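Local coordinates for protein vaginolysin (Gardnerella vaginalis, PDB 5IMY) that probably binds cholesterol in host cell membranes and acts as a secreted, pore-forming toxin of the cholesterol-dependent cytolysin family, at residues Y397-G402 with P409-R414. Sequence-based numbering, arbitrary orientation.
Sequences YWDEYG and PYVRSR
Trp398 to Gly402 pair with Tyr410 to Arg414 as the two antiparallel arms of a beta hairpin in the C-terminal beta-sandwich domain. Trp398–Arg414, Glu400–Arg412 and Gly402–Tyr410 are hydrogen-bonded pairs; Asp399–Ser413 and Tyr401–Val411 are non-hydrogen-bonded ones. Arg412 N donates to Glu400 O at 3.1 Å, and the return bond runs from Glu400 N to Arg412 O.

On the face bearing Glu400, Arg414 serves two neighbours. Its CB lies over one face of the Trp398 indole, 3.5 Å from CE2, in a CH-pi contact. Torsion chi2 (-87°) turns CD aside, and beyond it NE forms a salt bridge with Glu400 OE1 at 3.0 Å, approaching from above the carboxylate plane while OE1 stays near the guanidinium plane. Glu400 OE2 takes a weak bond from Trp398 NE1, so each carboxylate oxygen has a partner.

Farther along this face, Tyr410 CG sits between its own backbone N and carbonyl carbon (chi1 64°). The ring lies with one face over Gly402, whose CA makes a CH-pi contact 3.9 Å from the ring centroid. On the other face, the Tyr401 edge meets Val411, CE1 to CG2 at 3.5 Å, and Asp399 OD2 is held by Asn439 ND2.

Beyond the hairpin, strand 440-443 flanks strand 395-403, while Val411 and Arg412 pair with a strand of another protein's chain, Arg412 NH2 bonding to its backbone. This is beta augmentation: the edge strand of an antiparallel hairpin lets the sheet run on across a protein interface.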
ATOM      1  N   TYR A 397     -11.288  21.788   2.502  1.00 36.31           N
ATOM      2  CA  TYR A 397     -10.107  21.027   2.125  1.00 40.08           C
ATOM      3  C   TYR A 397     -10.182  19.638   2.746  1.00 42.56           C
ATOM      4  O   TYR A 397     -10.893  19.408   3.727  1.00 38.66           O
ATOM      5  CB  TYR A 397      -8.814  21.717   2.580  1.00 42.79           C
ATOM      6  CG  TYR A 397      -8.765  23.205   2.311  1.00 45.03           C
ATOM      7  CD1 TYR A 397      -8.091  23.709   1.207  1.00 35.11           C
ATOM      8  CD2 TYR A 397      -9.384  24.103   3.168  1.00 39.63           C
ATOM      9  CE1 TYR A 397      -8.040  25.067   0.961  1.00 41.79           C
ATOM     10  CE2 TYR A 397      -9.339  25.462   2.931  1.00 39.26           C
ATOM     11  CZ  TYR A 397      -8.667  25.937   1.828  1.00 46.75           C
ATOM     12  OH  TYR A 397      -8.623  27.291   1.594  1.00 51.74           O
ATOM     13  N   TRP A 398      -9.428  18.711   2.161  1.00 39.91           N
ATOM     14  CA  TRP A 398      -9.316  17.363   2.699  1.00 40.06           C
ATOM     15  C   TRP A 398      -8.052  16.728   2.138  1.00 41.22           C
ATOM     16  O   TRP A 398      -7.462  17.217   1.172  1.00 41.52           O
ATOM     17  CB  TRP A 398     -10.554  16.522   2.369  1.00 34.63           C
ATOM     18  CG  TRP A 398     -10.725  16.232   0.911  1.00 40.80           C
ATOM     19  CD1 TRP A 398     -10.259  15.145   0.234  1.00 38.42           C
ATOM     20  CD2 TRP A 398     -11.416  17.038  -0.052  1.00 40.57           C
ATOM     21  NE1 TRP A 398     -10.616  15.222  -1.090  1.00 43.36           N
ATOM     22  CE2 TRP A 398     -11.327  16.375  -1.291  1.00 37.55           C
ATOM     23  CE3 TRP A 398     -12.099  18.257   0.014  1.00 41.69           C
ATOM     24  CZ2 TRP A 398     -11.893  16.888  -2.455  1.00 41.76           C
ATOM     25  CZ3 TRP A 398     -12.662  18.765  -1.144  1.00 40.83           C
ATOM     26  CH2 TRP A 398     -12.556  18.080  -2.361  1.00 43.74           C
ATOM     27  N   ASP A 399      -7.646  15.623   2.759  1.00 42.39           N
ATOM     28  CA  ASP A 399      -6.404  14.942   2.424  1.00 41.12           C
ATOM     29  C   ASP A 399      -6.698  13.602   1.765  1.00 43.81           C
ATOM     30  O   ASP A 399      -7.647  12.906   2.143  1.00 43.48           O
ATOM     31  CB  ASP A 399      -5.548  14.728   3.676  1.00 33.05           C
ATOM     32  CG  ASP A 399      -5.039  16.030   4.261  1.00 41.27           C
ATOM     33  OD1 ASP A 399      -4.667  16.931   3.479  1.00 41.77           O
ATOM     34  OD2 ASP A 399      -5.016  16.157   5.503  1.00 46.21           O
ATOM     35  N   GLU A 400      -5.878  13.248   0.780  1.00 37.39           N
ATOM     36  CA  GLU A 400      -5.967  11.965   0.087  1.00 45.28           C
ATOM     37  C   GLU A 400      -4.664  11.211   0.333  1.00 43.36           C
ATOM     38  O   GLU A 400      -3.628  11.534  -0.258  1.00 43.87           O
ATOM     39  CB  GLU A 400      -6.227  12.166  -1.406  1.00 44.75           C
ATOM     40  CG  GLU A 400      -7.706  12.215  -1.763  1.00 47.94           C
ATOM     41  CD  GLU A 400      -7.966  12.859  -3.111  1.00 57.46           C
ATOM     42  OE1 GLU A 400      -7.027  12.936  -3.930  1.00 62.58           O
ATOM     43  OE2 GLU A 400      -9.114  13.291  -3.349  1.00 51.66           O
ATOM     44  N   TYR A 401      -4.715  10.214   1.212  1.00 47.29           N
ATOM     45  CA  TYR A 401      -3.551   9.386   1.473  1.00 43.89           C
ATOM     46  C   TYR A 401      -3.414   8.312   0.401  1.00 46.83           C
ATOM     47  O   TYR A 401      -4.378   7.931  -0.269  1.00 49.07           O
ATOM     48  CB  TYR A 401      -3.641   8.725   2.850  1.00 46.46           C
ATOM     49  CG  TYR A 401      -3.460   9.665   4.022  1.00 48.21           C
ATOM     50  CD1 TYR A 401      -3.327  11.035   3.835  1.00 50.85           C
ATOM     51  CD2 TYR A 401      -3.408   9.175   5.321  1.00 58.73           C
ATOM     52  CE1 TYR A 401      -3.160  11.889   4.907  1.00 49.82           C
ATOM     53  CE2 TYR A 401      -3.241  10.022   6.400  1.00 61.09           C
ATOM     54  CZ  TYR A 401      -3.117  11.378   6.188  1.00 56.48           C
ATOM     55  OH  TYR A 401      -2.948  12.225   7.257  1.00 56.91           O
ATOM     56  N   GLY A 402      -2.192   7.823   0.247  1.00 51.29           N
ATOM     57  CA  GLY A 402      -1.922   6.782  -0.722  1.00 45.42           C
ATOM     58  C   GLY A 402      -0.540   6.211  -0.517  1.00 44.95           C
ATOM     59  O   GLY A 402       0.342   6.851   0.066  1.00 46.88           O
ATOM     60  N   PRO A 409       4.534   5.782   1.306  1.00 44.82           N
ATOM     61  CA  PRO A 409       3.315   6.578   1.463  1.00 43.45           C
ATOM     62  C   PRO A 409       3.446   7.964   0.850  1.00 43.54           C
ATOM     63  O   PRO A 409       4.540   8.456   0.566  1.00 40.74           O
ATOM     64  CB  PRO A 409       3.155   6.666   2.983  1.00 41.36           C
ATOM     65  CG  PRO A 409       4.561   6.679   3.480  1.00 42.06           C
ATOM     66  CD  PRO A 409       5.364   5.820   2.525  1.00 42.95           C
ATOM     67  N   TYR A 410       2.288   8.591   0.649  1.00 46.61           N
ATOM     68  CA  TYR A 410       2.222   9.978   0.212  1.00 44.68           C
ATOM     69  C   TYR A 410       0.854  10.525   0.583  1.00 43.65           C
ATOM     70  O   TYR A 410      -0.082   9.771   0.864  1.00 42.21           O
ATOM     71  CB  TYR A 410       2.471  10.119  -1.297  1.00 44.36           C
ATOM     72  CG  TYR A 410       1.423   9.458  -2.170  1.00 43.69           C
ATOM     73  CD1 TYR A 410       0.198  10.069  -2.405  1.00 48.30           C
ATOM     74  CD2 TYR A 410       1.666   8.230  -2.768  1.00 48.52           C
ATOM     75  CE1 TYR A 410      -0.759   9.470  -3.202  1.00 50.10           C
ATOM     76  CE2 TYR A 410       0.717   7.624  -3.568  1.00 50.56           C
ATOM     77  CZ  TYR A 410      -0.495   8.249  -3.782  1.00 52.58           C
ATOM     78  OH  TYR A 410      -1.443   7.649  -4.578  1.00 60.83           O
ATOM     79  N   VAL A 411       0.748  11.851   0.578  1.00 40.01           N
ATOM     80  CA  VAL A 411      -0.510  12.537   0.846  1.00 44.00           C
ATOM     81  C   VAL A 411      -0.605  13.740  -0.080  1.00 38.67           C
ATOM     82  O   VAL A 411       0.369  14.477  -0.263  1.00 34.22           O
ATOM     83  CB  VAL A 411      -0.633  12.954   2.331  1.00 41.79           C
ATOM     84  CG1 VAL A 411       0.685  13.483   2.857  1.00 42.43           C
ATOM     85  CG2 VAL A 411      -1.737  14.000   2.522  1.00 40.48           C
ATOM     86  N   ARG A 412      -1.782  13.928  -0.671  1.00 38.92           N
ATOM     87  CA  ARG A 412      -2.051  15.043  -1.570  1.00 42.26           C
ATOM     88  C   ARG A 412      -3.303  15.752  -1.086  1.00 41.78           C
ATOM     89  O   ARG A 412      -4.377  15.144  -1.025  1.00 46.67           O
ATOM     90  CB  ARG A 412      -2.232  14.557  -3.013  1.00 39.86           C
ATOM     91  CG  ARG A 412      -2.572  15.662  -4.004  1.00 53.23           C
ATOM     92  CD  ARG A 412      -2.879  15.113  -5.390  1.00 56.16           C
ATOM     93  NE  ARG A 412      -1.669  14.782  -6.141  1.00 60.49           N
ATOM     94  CZ  ARG A 412      -1.131  13.568  -6.231  1.00 51.03           C
ATOM     95  NH1 ARG A 412      -1.684  12.531  -5.614  1.00 54.51           N
ATOM     96  NH2 ARG A 412      -0.029  13.390  -6.946  1.00 54.78           N
ATOM     97  N   SER A 413      -3.169  17.029  -0.741  1.00 45.60           N
ATOM     98  CA  SER A 413      -4.316  17.798  -0.287  1.00 41.92           C
ATOM     99  C   SER A 413      -5.184  18.207  -1.472  1.00 43.21           C
ATOM    100  O   SER A 413      -4.740  18.240  -2.623  1.00 40.72           O
ATOM    101  CB  SER A 413      -3.867  19.041   0.481  1.00 36.10           C
ATOM    102  OG  SER A 413      -4.975  19.777   0.963  1.00 52.10           O
ATOM    103  N   ARG A 414      -6.439  18.526  -1.172  1.00 37.40           N
ATOM    104  CA  ARG A 414      -7.409  18.902  -2.187  1.00 40.84           C
ATOM    105  C   ARG A 414      -8.187  20.120  -1.714  1.00 37.61           C
ATOM    106  O   ARG A 414      -8.186  20.466  -0.530  1.00 43.40           O
ATOM    107  CB  ARG A 414      -8.378  17.754  -2.493  1.00 43.88           C
ATOM    108  CG  ARG A 414      -7.731  16.558  -3.160  1.00 44.57           C
ATOM    109  CD  ARG A 414      -7.702  16.714  -4.668  1.00 47.44           C
ATOM    110  NE  ARG A 414      -7.033  15.586  -5.311  1.00 62.83           N
ATOM    111  CZ  ARG A 414      -6.707  15.541  -6.599  1.00 66.35           C
ATOM    112  NH1 ARG A 414      -6.980  16.565  -7.397  1.00 64.84           N
ATOM    113  NH2 ARG A 414      -6.102  14.469  -7.089  1.00 77.35           N
TER